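Local coordinates for protein spore cortex-lytic enzyme (Bacillus cereus ATCC 14579, PDB 6TCI) that probably hydrolyses spore-cortex peptidoglycan during germination as an N-acetylmuramyl-L-alanine amidase, this chain being its N-terminal, putative peptidoglycan-binding domain, at residues A1-R9 / G58-V69; R22-T30 / T41-F52. All coordinates share one frame; numbering follows the deposited sequence.

Overall arrangement
The two contacts lie on opposite sides of the chain's centre, with about 12 Å between their own centres, and together hold the three helices and the N-terminal segment of this small domain in place. Contact 2, which is buried, comes within the span that contact 1 closes: it packs the end of helix 14-25 and the turn after it on helix 39-51, whereas the partly buried contact 1 brings the N-terminal segment 1-9 back to the loop 58-61 and the start of helix 62-71. Gln49 of helix 39-51 joins them, its side chain bonding to Gly58 N and Thr64 OG1, and Leu68 of helix 62-71 touches Phe48. The N-terminal segment, the last helix and the two earlier helices thus form one putative peptidoglycan-binding unit.

Contact 1: residues A1-R9 / G58-V69; sequences AFSNQVIQR and GLAGAKTKQMLV
Lys65 reaches from the first turn of helix 62-71 into a bend of the N-terminal segment, where its NZ bonds to Ser3 O (2.9 Å), lying above that carbonyl's plane. NZ also approaches Gln5 O at a distance too short to be trusted in detail, and it donates to a water that bonds weakly to Asn4 O. The ammonium group thus faces backbone oxygen and water. The aliphatic part of the chain, extended beyond CG, touches two hydrophobic residues in succession: Lys65 CG lies over one face of the Phe2 ring, 4.2 Å from its centroid in a CH-pi contact, and, farther out, Lys65 CE packs 3.7 Å from Ile7 CG1. Leu68 CD2 meets the edge of the same Phe2 ring near CZ.

Farther along, Ile7 and Ala60 form a single antiparallel bridge, a hydrogen-bonded pair: Ile7 N to Ala60 O is 3.0 Å, and Ala60 N to Ile7 O is 2.8 Å and nearly straight at 177°. Leu59 CD2 fills in beside Val6 CG1 and Gln8 CB, and a water links Arg9 N to Gly58 O. In the second shell, Ser3 OG accepts from Gln5 N in an ST turn and bonds to Asp15, bracing the bend that presents its carbonyls to Lys65. An isolated beta bridge followed directly by the Gly61 N-cap joins the N-terminus to the last helix of this small helical peptidoglycan-binding domain.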
loop_
_atom_site.group_PDB
_atom_site.type_symbol
_atom_site.label_atom_id
_atom_site.label_comp_id
_atom_site.label_asym_id
_atom_site.label_seq_id
_atom_site.Cartn_x
_atom_site.Cartn_y
_atom_site.Cartn_z
ATOM N N ALA A 1 7.916 -2.403 -9.451
ATOM C CA ALA A 1 7.610 -3.824 -9.584
ATOM C C ALA A 1 6.111 -4.125 -9.462
ATOM O O ALA A 1 5.704 -5.283 -9.537
ATOM C CB ALA A 1 8.405 -4.634 -8.572
ATOM N N PHE A 2 5.297 -3.090 -9.269
ATOM C CA PHE A 2 3.852 -3.275 -9.215
ATOM C C PHE A 2 3.297 -3.591 -10.603
ATOM O O PHE A 2 3.812 -3.130 -11.623
ATOM C CB PHE A 2 3.175 -1.997 -8.717
ATOM C CG PHE A 2 3.320 -1.754 -7.235
ATOM C CD1 PHE A 2 2.879 -2.690 -6.312
ATOM C CD2 PHE A 2 3.870 -0.566 -6.771
ATOM C CE1 PHE A 2 3.000 -2.454 -4.950
ATOM C CE2 PHE A 2 3.996 -0.319 -5.411
ATOM C CZ PHE A 2 3.563 -1.268 -4.495
ATOM N N SER A 3 2.225 -4.379 -10.632
ATOM C CA SER A 3 1.451 -4.559 -11.851
ATOM C C SER A 3 0.600 -3.313 -12.095
ATOM O O SER A 3 0.581 -2.376 -11.290
ATOM C CB SER A 3 0.563 -5.795 -11.733
ATOM O OG SER A 3 -0.582 -5.505 -10.945
ATOM N N ASN A 4 -0.132 -3.308 -13.206
ATOM C CA ASN A 4 -1.024 -2.205 -13.547
ATOM C C ASN A 4 -2.426 -2.361 -12.958
ATOM O O ASN A 4 -3.328 -1.599 -13.326
ATOM C CB ASN A 4 -1.070 -1.996 -15.070
ATOM C CG ASN A 4 -1.796 -3.115 -15.803
ATOM O OD1 ASN A 4 -2.206 -4.112 -15.205
ATOM N ND2 ASN A 4 -1.957 -2.950 -17.111
ATOM N N GLN A 5 -2.628 -3.321 -12.059
ATOM C CA GLN A 5 -3.929 -3.564 -11.453
ATOM C C GLN A 5 -4.041 -2.800 -10.142
ATOM O O GLN A 5 -3.070 -2.693 -9.388
ATOM C CB GLN A 5 -4.132 -5.055 -11.184
ATOM C CG GLN A 5 -3.930 -5.923 -12.409
ATOM C CD GLN A 5 -4.977 -5.660 -13.469
ATOM O OE1 GLN A 5 -6.087 -6.185 -13.401
ATOM N NE2 GLN A 5 -4.631 -4.835 -14.456
ATOM N N VAL A 6 -5.233 -2.262 -9.881
ATOM C CA VAL A 6 -5.479 -1.569 -8.622
ATOM C C VAL A 6 -5.405 -2.570 -7.480
ATOM O O VAL A 6 -5.993 -3.656 -7.549
ATOM C CB VAL A 6 -6.857 -0.885 -8.664
ATOM C CG1 VAL A 6 -7.241 -0.348 -7.291
ATOM C CG2 VAL A 6 -6.875 0.241 -9.695
ATOM N N ILE A 7 -4.679 -2.212 -6.416
ATOM C CA ILE A 7 -4.545 -3.063 -5.237
ATOM C C ILE A 7 -5.566 -2.605 -4.212
ATOM O O ILE A 7 -5.559 -1.437 -3.800
ATOM C CB ILE A 7 -3.129 -3.000 -4.646
ATOM C CG1 ILE A 7 -2.059 -2.953 -5.737
ATOM C CG2 ILE A 7 -2.895 -4.180 -3.709
ATOM C CD1 ILE A 7 -0.656 -2.783 -5.166
ATOM N N GLN A 8 -6.438 -3.516 -3.782
ATOM C CA GLN A 8 -7.486 -3.136 -2.847
ATOM C C GLN A 8 -7.806 -4.305 -1.933
ATOM O O GLN A 8 -7.330 -5.425 -2.126
ATOM C CB GLN A 8 -8.742 -2.668 -3.577
ATOM C CG GLN A 8 -9.415 -3.767 -4.342
ATOM C CD GLN A 8 -10.792 -3.358 -4.803
ATOM O OE1 GLN A 8 -11.061 -3.296 -5.998
ATOM N NE2 GLN A 8 -11.670 -3.064 -3.851
ATOM N N ARG A 9 -8.652 -4.019 -0.950
ATOM C CA ARG A 9 -9.102 -5.009 0.015
ATOM C C ARG A 9 -9.558 -6.290 -0.671
ATOM O O ARG A 9 -10.285 -6.257 -1.670
ATOM C CB ARG A 9 -10.247 -4.384 0.800
ATOM C CG ARG A 9 -11.092 -5.330 1.566
ATOM C CD ARG A 9 -12.307 -4.598 2.042
ATOM N NE ARG A 9 -12.969 -5.347 3.078
ATOM C CZ ARG A 9 -13.926 -4.825 3.828
ATOM N NH1 ARG A 9 -14.296 -3.569 3.617
ATOM N NH2 ARG A 9 -14.505 -5.551 4.769
ATOM N N GLY A 58 -7.847 4.083 0.483
ATOM C CA GLY A 58 -7.470 2.705 0.725
ATOM C C GLY A 58 -7.384 1.827 -0.502
ATOM O O GLY A 58 -7.325 0.599 -0.358
ATOM N N LEU A 59 -7.359 2.407 -1.702
ATOM C CA LEU A 59 -7.139 1.671 -2.941
ATOM C C LEU A 59 -5.879 2.221 -3.584
ATOM O O LEU A 59 -5.741 3.439 -3.726
ATOM C CB LEU A 59 -8.301 1.867 -3.921
ATOM C CG LEU A 59 -9.642 1.208 -3.592
ATOM C CD1 LEU A 59 -10.515 2.161 -2.805
ATOM C CD2 LEU A 59 -10.350 0.759 -4.869
ATOM N N ALA A 60 -4.971 1.335 -3.994
ATOM C CA ALA A 60 -3.706 1.767 -4.586
ATOM C C ALA A 60 -3.809 1.667 -6.104
ATOM O O ALA A 60 -3.618 0.594 -6.679
ATOM C CB ALA A 60 -2.527 0.976 -4.031
ATOM N N GLY A 61 -4.140 2.789 -6.741
ATOM C CA GLY A 61 -4.042 2.945 -8.178
ATOM C C GLY A 61 -2.693 3.512 -8.574
ATOM O O GLY A 61 -1.743 3.526 -7.793
ATOM N N ALA A 62 -2.626 4.004 -9.818
ATOM C CA ALA A 62 -1.346 4.436 -10.384
ATOM C C ALA A 62 -0.690 5.530 -9.547
ATOM O O ALA A 62 0.508 5.461 -9.245
ATOM C CB ALA A 62 -1.537 4.904 -11.828
ATOM N N LYS A 63 -1.457 6.544 -9.138
ATOM C CA LYS A 63 -0.848 7.676 -8.447
ATOM C C LYS A 63 -0.350 7.285 -7.059
ATOM O O LYS A 63 0.722 7.732 -6.624
ATOM C CB LYS A 63 -1.827 8.845 -8.381
ATOM C CG LYS A 63 -1.833 9.699 -9.647
ATOM C CD LYS A 63 -3.230 10.176 -10.003
ATOM N N THR A 64 -1.101 6.436 -6.358
ATOM C CA THR A 64 -0.670 5.983 -5.040
ATOM C C THR A 64 0.558 5.088 -5.147
ATOM O O THR A 64 1.502 5.224 -4.358
ATOM C CB THR A 64 -1.817 5.256 -4.337
ATOM O OG1 THR A 64 -2.858 6.193 -4.044
ATOM C CG2 THR A 64 -1.345 4.647 -3.022
ATOM N N LYS A 65 0.563 4.157 -6.103
ATOM C CA LYS A 65 1.743 3.314 -6.289
ATOM C C LYS A 65 2.969 4.150 -6.624
ATOM O O LYS A 65 4.059 3.911 -6.089
ATOM C CB LYS A 65 1.512 2.311 -7.414
ATOM C CG LYS A 65 0.508 1.230 -7.101
ATOM C CD LYS A 65 0.136 0.536 -8.389
ATOM C CE LYS A 65 -0.946 -0.490 -8.203
ATOM N NZ LYS A 65 -1.305 -1.081 -9.524
ATOM N N GLN A 66 2.814 5.124 -7.526
ATOM C CA GLN A 66 3.954 5.950 -7.907
ATOM C C GLN A 66 4.489 6.727 -6.715
ATOM O O GLN A 66 5.710 6.851 -6.543
ATOM C CB GLN A 66 3.558 6.895 -9.041
ATOM C CG GLN A 66 3.416 6.190 -10.382
ATOM C CD GLN A 66 2.560 6.961 -11.365
ATOM O OE1 GLN A 66 2.291 8.149 -11.174
ATOM N NE2 GLN A 66 2.118 6.283 -12.422
ATOM N N MET A 67 3.590 7.239 -5.870
ATOM C CA MET A 67 4.023 7.953 -4.675
ATOM C C MET A 67 4.733 7.021 -3.700
ATOM O O MET A 67 5.726 7.408 -3.078
ATOM C CB MET A 67 2.819 8.616 -4.010
ATOM C CG MET A 67 3.168 9.468 -2.804
ATOM S SD MET A 67 3.907 11.049 -3.255
ATOM C CE MET A 67 2.505 11.874 -3.997
ATOM N N LEU A 68 4.235 5.794 -3.555
ATOM C CA LEU A 68 4.847 4.853 -2.625
ATOM C C LEU A 68 6.247 4.456 -3.085
ATOM O O LEU A 68 7.168 4.339 -2.264
ATOM C CB LEU A 68 3.932 3.639 -2.451
ATOM C CG LEU A 68 4.356 2.646 -1.373
ATOM C CD1 LEU A 68 4.551 3.347 -0.026
ATOM C CD2 LEU A 68 3.338 1.515 -1.273
ATOM N N VAL A 69 6.433 4.274 -4.396
ATOM C CA VAL A 69 7.759 4.001 -4.938
ATOM C C VAL A 69 8.688 5.193 -4.721
ATOM O O VAL A 69 9.846 5.029 -4.315
ATOM C CB VAL A 69 7.645 3.602 -6.421
ATOM C CG1 VAL A 69 9.003 3.525 -7.052
ATOM C CG2 VAL A 69 6.906 2.266 -6.554
HETATM O O HOH W 1 -2.714 0.724 -11.007
HETATM O O HOH W 2 -9.264 -1.365 -0.191
#

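Contact 2: residues R22-T30 / T41-F52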
loop_
_atom_site.group_PDB
_atom_site.type_symbol
_atom_site.label_atom_id
_atom_site.label_comp_id
_atom_site.label_asym_id
_atom_site.label_seq_id
_atom_site.Cartn_x
_atom_site.Cartn_y
_atom_site.Cartn_z
ATOM N N ARG A 22 6.562 -2.061 1.327
ATOM C CA ARG A 22 6.892 -0.643 1.190
ATOM C C ARG A 22 6.252 0.178 2.301
ATOM O O ARG A 22 6.889 1.078 2.863
ATOM C CB ARG A 22 6.468 -0.124 -0.182
ATOM C CG ARG A 22 7.361 -0.612 -1.313
ATOM C CD ARG A 22 6.984 0.030 -2.641
ATOM N NE ARG A 22 7.727 -0.514 -3.779
ATOM C CZ ARG A 22 8.908 -0.065 -4.195
ATOM N NH1 ARG A 22 9.516 0.941 -3.565
ATOM N NH2 ARG A 22 9.484 -0.619 -5.255
ATOM N N LEU A 23 4.994 -0.123 2.643
ATOM C CA LEU A 23 4.344 0.596 3.735
ATOM C C LEU A 23 5.050 0.333 5.059
ATOM O O LEU A 23 5.111 1.216 5.918
ATOM C CB LEU A 23 2.866 0.216 3.826
ATOM C CG LEU A 23 1.948 0.722 2.712
ATOM C CD1 LEU A 23 0.584 0.068 2.812
ATOM C CD2 LEU A 23 1.800 2.226 2.785
ATOM N N LYS A 24 5.570 -0.881 5.253
ATOM C CA LYS A 24 6.313 -1.170 6.475
ATOM C C LYS A 24 7.612 -0.377 6.520
ATOM O O LYS A 24 7.953 0.214 7.553
ATOM C CB LYS A 24 6.587 -2.669 6.582
ATOM C CG LYS A 24 7.467 -3.043 7.767
ATOM C CD LYS A 24 7.575 -4.549 7.911
ATOM C CE LYS A 24 6.262 -5.154 8.362
ATOM N NZ LYS A 24 5.875 -4.663 9.715
ATOM N N TYR A 25 8.338 -0.340 5.399
ATOM C CA TYR A 25 9.591 0.407 5.335
ATOM C C TYR A 25 9.375 1.878 5.655
ATOM O O TYR A 25 10.241 2.521 6.262
ATOM C CB TYR A 25 10.194 0.243 3.938
ATOM C CG TYR A 25 11.635 0.688 3.816
ATOM C CD1 TYR A 25 12.670 -0.106 4.286
ATOM C CD2 TYR A 25 11.959 1.900 3.216
ATOM C CE1 TYR A 25 13.979 0.288 4.164
ATOM C CE2 TYR A 25 13.274 2.309 3.098
ATOM C CZ TYR A 25 14.280 1.494 3.572
ATOM O OH TYR A 25 15.598 1.880 3.464
ATOM N N ASN A 26 8.228 2.421 5.258
ATOM C CA ASN A 26 7.873 3.807 5.514
ATOM C C ASN A 26 7.268 4.029 6.897
ATOM O O ASN A 26 7.014 5.180 7.263
ATOM C CB ASN A 26 6.921 4.327 4.425
ATOM C CG ASN A 26 7.661 4.907 3.234
ATOM O OD1 ASN A 26 8.327 5.928 3.350
ATOM N ND2 ASN A 26 7.516 4.278 2.075
ATOM N N GLY A 27 7.022 2.968 7.668
ATOM C CA GLY A 27 6.522 3.095 9.026
ATOM C C GLY A 27 5.017 3.114 9.171
ATOM O O GLY A 27 4.518 3.536 10.223
ATOM N N PHE A 28 4.277 2.693 8.156
ATOM C CA PHE A 28 2.822 2.708 8.223
ATOM C C PHE A 28 2.206 1.346 8.497
ATOM O O PHE A 28 1.160 1.276 9.154
ATOM C CB PHE A 28 2.227 3.257 6.922
ATOM C CG PHE A 28 2.521 4.702 6.686
ATOM C CD1 PHE A 28 1.706 5.686 7.225
ATOM C CD2 PHE A 28 3.614 5.080 5.928
ATOM C CE1 PHE A 28 1.980 7.027 7.010
ATOM C CE2 PHE A 28 3.901 6.416 5.715
ATOM C CZ PHE A 28 3.079 7.389 6.251
ATOM N N TYR A 29 2.809 0.266 8.004
ATOM C CA TYR A 29 2.258 -1.076 8.151
ATOM C C TYR A 29 3.020 -1.807 9.246
ATOM O O TYR A 29 4.221 -2.059 9.107
ATOM C CB TYR A 29 2.341 -1.847 6.835
ATOM C CG TYR A 29 1.742 -3.229 6.913
ATOM C CD1 TYR A 29 0.365 -3.412 6.955
ATOM C CD2 TYR A 29 2.550 -4.353 6.951
ATOM C CE1 TYR A 29 -0.184 -4.676 7.033
ATOM C CE2 TYR A 29 2.007 -5.619 7.031
ATOM C CZ TYR A 29 0.642 -5.775 7.071
ATOM O OH TYR A 29 0.102 -7.038 7.149
ATOM N N THR A 30 2.308 -2.162 10.322
ATOM C CA THR A 30 2.894 -2.722 11.533
ATOM C C THR A 30 2.855 -4.242 11.594
ATOM O O THR A 30 3.652 -4.832 12.337
ATOM C CB THR A 30 2.167 -2.165 12.771
ATOM O OG1 THR A 30 0.844 -2.712 12.844
ATOM C CG2 THR A 30 2.059 -0.653 12.699
ATOM N N THR A 41 -3.760 -3.510 6.240
ATOM C CA THR A 41 -3.246 -2.914 5.013
ATOM C C THR A 41 -4.080 -1.710 4.596
ATOM O O THR A 41 -3.534 -0.693 4.155
ATOM C CB THR A 41 -3.238 -3.981 3.916
ATOM O OG1 THR A 41 -2.515 -5.132 4.376
ATOM C CG2 THR A 41 -2.607 -3.461 2.647
ATOM N N TYR A 42 -5.404 -1.820 4.734
ATOM C CA TYR A 42 -6.302 -0.702 4.464
ATOM C C TYR A 42 -5.941 0.496 5.327
ATOM O O TYR A 42 -5.794 1.621 4.829
ATOM C CB TYR A 42 -7.721 -1.178 4.774
ATOM C CG TYR A 42 -8.852 -0.180 4.631
ATOM C CD1 TYR A 42 -9.444 0.067 3.396
ATOM C CD2 TYR A 42 -9.376 0.461 5.750
ATOM C CE1 TYR A 42 -10.499 0.957 3.277
ATOM C CE2 TYR A 42 -10.440 1.343 5.640
ATOM C CZ TYR A 42 -10.999 1.587 4.407
ATOM O OH TYR A 42 -12.050 2.470 4.301
ATOM N N TRP A 43 -5.782 0.265 6.637
ATOM C CA TRP A 43 -5.431 1.327 7.577
ATOM C C TRP A 43 -4.082 1.954 7.232
ATOM O O TRP A 43 -3.959 3.182 7.129
ATOM C CB TRP A 43 -5.415 0.722 8.982
ATOM C CG TRP A 43 -4.973 1.621 10.096
ATOM C CD1 TRP A 43 -3.847 1.481 10.851
ATOM C CD2 TRP A 43 -5.666 2.761 10.618
ATOM N NE1 TRP A 43 -3.780 2.473 11.796
ATOM C CE2 TRP A 43 -4.884 3.276 11.674
ATOM C CE3 TRP A 43 -6.858 3.409 10.285
ATOM C CZ2 TRP A 43 -5.262 4.400 12.408
ATOM C CZ3 TRP A 43 -7.229 4.532 11.013
ATOM C CH2 TRP A 43 -6.434 5.011 12.063
ATOM N N ALA A 44 -3.053 1.118 7.061
ATOM C CA ALA A 44 -1.727 1.630 6.722
ATOM C C ALA A 44 -1.757 2.436 5.434
ATOM O O ALA A 44 -1.136 3.498 5.340
ATOM C CB ALA A 44 -0.740 0.470 6.583
ATOM N N LEU A 45 -2.463 1.932 4.416
ATOM C CA LEU A 45 -2.471 2.616 3.130
ATOM C C LEU A 45 -3.188 3.952 3.219
ATOM O O LEU A 45 -2.721 4.947 2.654
ATOM C CB LEU A 45 -3.102 1.723 2.058
ATOM C CG LEU A 45 -3.176 2.339 0.653
ATOM C CD1 LEU A 45 -1.804 2.762 0.133
ATOM C CD2 LEU A 45 -3.877 1.396 -0.332
ATOM N N ARG A 46 -4.309 4.004 3.943
ATOM C CA ARG A 46 -4.997 5.281 4.111
ATOM C C ARG A 46 -4.132 6.293 4.860
ATOM O O ARG A 46 -4.121 7.479 4.517
ATOM C CB ARG A 46 -6.345 5.066 4.794
ATOM C CG ARG A 46 -7.334 4.353 3.903
ATOM C CD ARG A 46 -8.591 4.012 4.667
ATOM N NE ARG A 46 -9.200 5.214 5.223
ATOM C CZ ARG A 46 -10.187 5.889 4.641
ATOM N NH1 ARG A 46 -10.713 5.468 3.496
ATOM N NH2 ARG A 46 -10.644 6.992 5.203
ATOM N N ASN A 47 -3.399 5.845 5.884
ATOM C CA ASN A 47 -2.521 6.767 6.603
ATOM C C ASN A 47 -1.389 7.255 5.710
ATOM O O ASN A 47 -0.977 8.419 5.799
ATOM C CB ASN A 47 -1.968 6.087 7.852
ATOM C CG ASN A 47 -3.008 5.951 8.933
ATOM O OD1 ASN A 47 -3.935 6.759 9.016
ATOM N ND2 ASN A 47 -2.876 4.923 9.760
ATOM N N PHE A 48 -0.871 6.377 4.845
ATOM C CA PHE A 48 0.129 6.800 3.874
ATOM C C PHE A 48 -0.446 7.842 2.924
ATOM O O PHE A 48 0.186 8.870 2.654
ATOM C CB PHE A 48 0.642 5.593 3.086
ATOM C CG PHE A 48 1.504 5.972 1.926
ATOM C CD1 PHE A 48 2.848 6.244 2.117
ATOM C CD2 PHE A 48 0.976 6.098 0.654
ATOM C CE1 PHE A 48 3.653 6.625 1.069
ATOM C CE2 PHE A 48 1.786 6.476 -0.408
ATOM C CZ PHE A 48 3.125 6.744 -0.190
ATOM N N GLN A 49 -1.647 7.579 2.392
ATOM C CA GLN A 49 -2.266 8.537 1.481
ATOM C C GLN A 49 -2.444 9.897 2.142
ATOM O O GLN A 49 -2.143 10.930 1.532
ATOM C CB GLN A 49 -3.592 7.988 0.954
ATOM C CG GLN A 49 -3.395 6.824 -0.010
ATOM C CD GLN A 49 -4.704 6.168 -0.394
ATOM O OE1 GLN A 49 -5.596 6.007 0.439
ATOM N NE2 GLN A 49 -4.827 5.788 -1.660
ATOM N N GLU A 50 -2.916 9.916 3.392
ATOM C CA GLU A 50 -3.110 11.177 4.102
ATOM C C GLU A 50 -1.790 11.918 4.270
ATOM O O GLU A 50 -1.700 13.118 3.984
ATOM C CB GLU A 50 -3.770 10.913 5.458
ATOM C CG GLU A 50 -4.038 12.174 6.274
ATOM C CD GLU A 50 -5.500 12.564 6.269
ATOM O OE1 GLU A 50 -6.361 11.658 6.322
ATOM O OE2 GLU A 50 -5.787 13.780 6.214
ATOM N N LYS A 51 -0.748 11.210 4.717
ATOM C CA LYS A 51 0.543 11.847 4.960
ATOM C C LYS A 51 1.124 12.432 3.680
ATOM O O LYS A 51 1.749 13.500 3.704
ATOM C CB LYS A 51 1.519 10.828 5.556
ATOM C CG LYS A 51 2.912 11.376 5.857
ATOM C CD LYS A 51 2.879 12.412 6.987
ATOM C CE LYS A 51 2.445 11.781 8.302
ATOM N NZ LYS A 51 2.763 12.645 9.472
ATOM N N PHE A 52 0.945 11.736 2.553
ATOM C CA PHE A 52 1.566 12.136 1.297
ATOM C C PHE A 52 0.662 12.991 0.414
ATOM O O PHE A 52 1.024 13.272 -0.735
ATOM C CB PHE A 52 2.145 10.923 0.567
ATOM C CG PHE A 52 3.446 10.467 1.158
ATOM C CD1 PHE A 52 3.466 9.761 2.346
ATOM C CD2 PHE A 52 4.647 10.801 0.562
ATOM C CE1 PHE A 52 4.668 9.367 2.921
ATOM C CE2 PHE A 52 5.850 10.417 1.132
ATOM C CZ PHE A 52 5.860 9.699 2.314
HETATM O O HOH W 3 -0.302 3.678 9.754
#
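Phe28 and Ala44 bring the two backbones closest, their CA atoms 4.9 Å apart, where the chain leaving helix 14-25 passes over helix 39-51. A Schellman motif makes this turn: Gly27 has positive phi, Gly27 N bonds to Lys24 O, and Phe28 N bonds to Leu23 O. The small Ala44 permits the close approach, with its CB 3.3 Å from Phe28 O and 3.9 Å from Tyr29 CB. A water bridges the two segments, donating to Phe28 O and accepting from Asn47 ND2.

Phe28 lays its ring across the helix. With CG anti to the carbonyl carbon, chi1 -67° carries the ring over the helix and chi2 -86° turns one face onto Phe48, whose CA lies 3.8 Å from the centroid in a CH-pi contact. The Phe48 ring turns its edge to the Phe28 face in an offset edge-to-face pair, planes at 88°. Lys51 CB touches Phe28 CZ from the next turn, while Phe28 CE2 meets the edge of the Phe52 ring.

Leu23 is a knob in the hole formed by Thr41, Ala44, Leu45 and Phe48. Its two branches divide: CD1 rests on Ala44 and Leu45, and CD2 packs 3.6 Å from Phe48 CB. At the other end, the Tyr29 ring takes Ala44 CB at its edge and passes Thr41 OG1, a hydroxyl bonded to Gln20, while Tyr29 OH bonds to Lys32 O. Phe52 also touches Ala71 of helix 62-71. This single knob-in-hole between two helices, together with the aromatic side chains of the turn, forms part of the hydrophobic core of the three-helix peptidoglycan-binding domain.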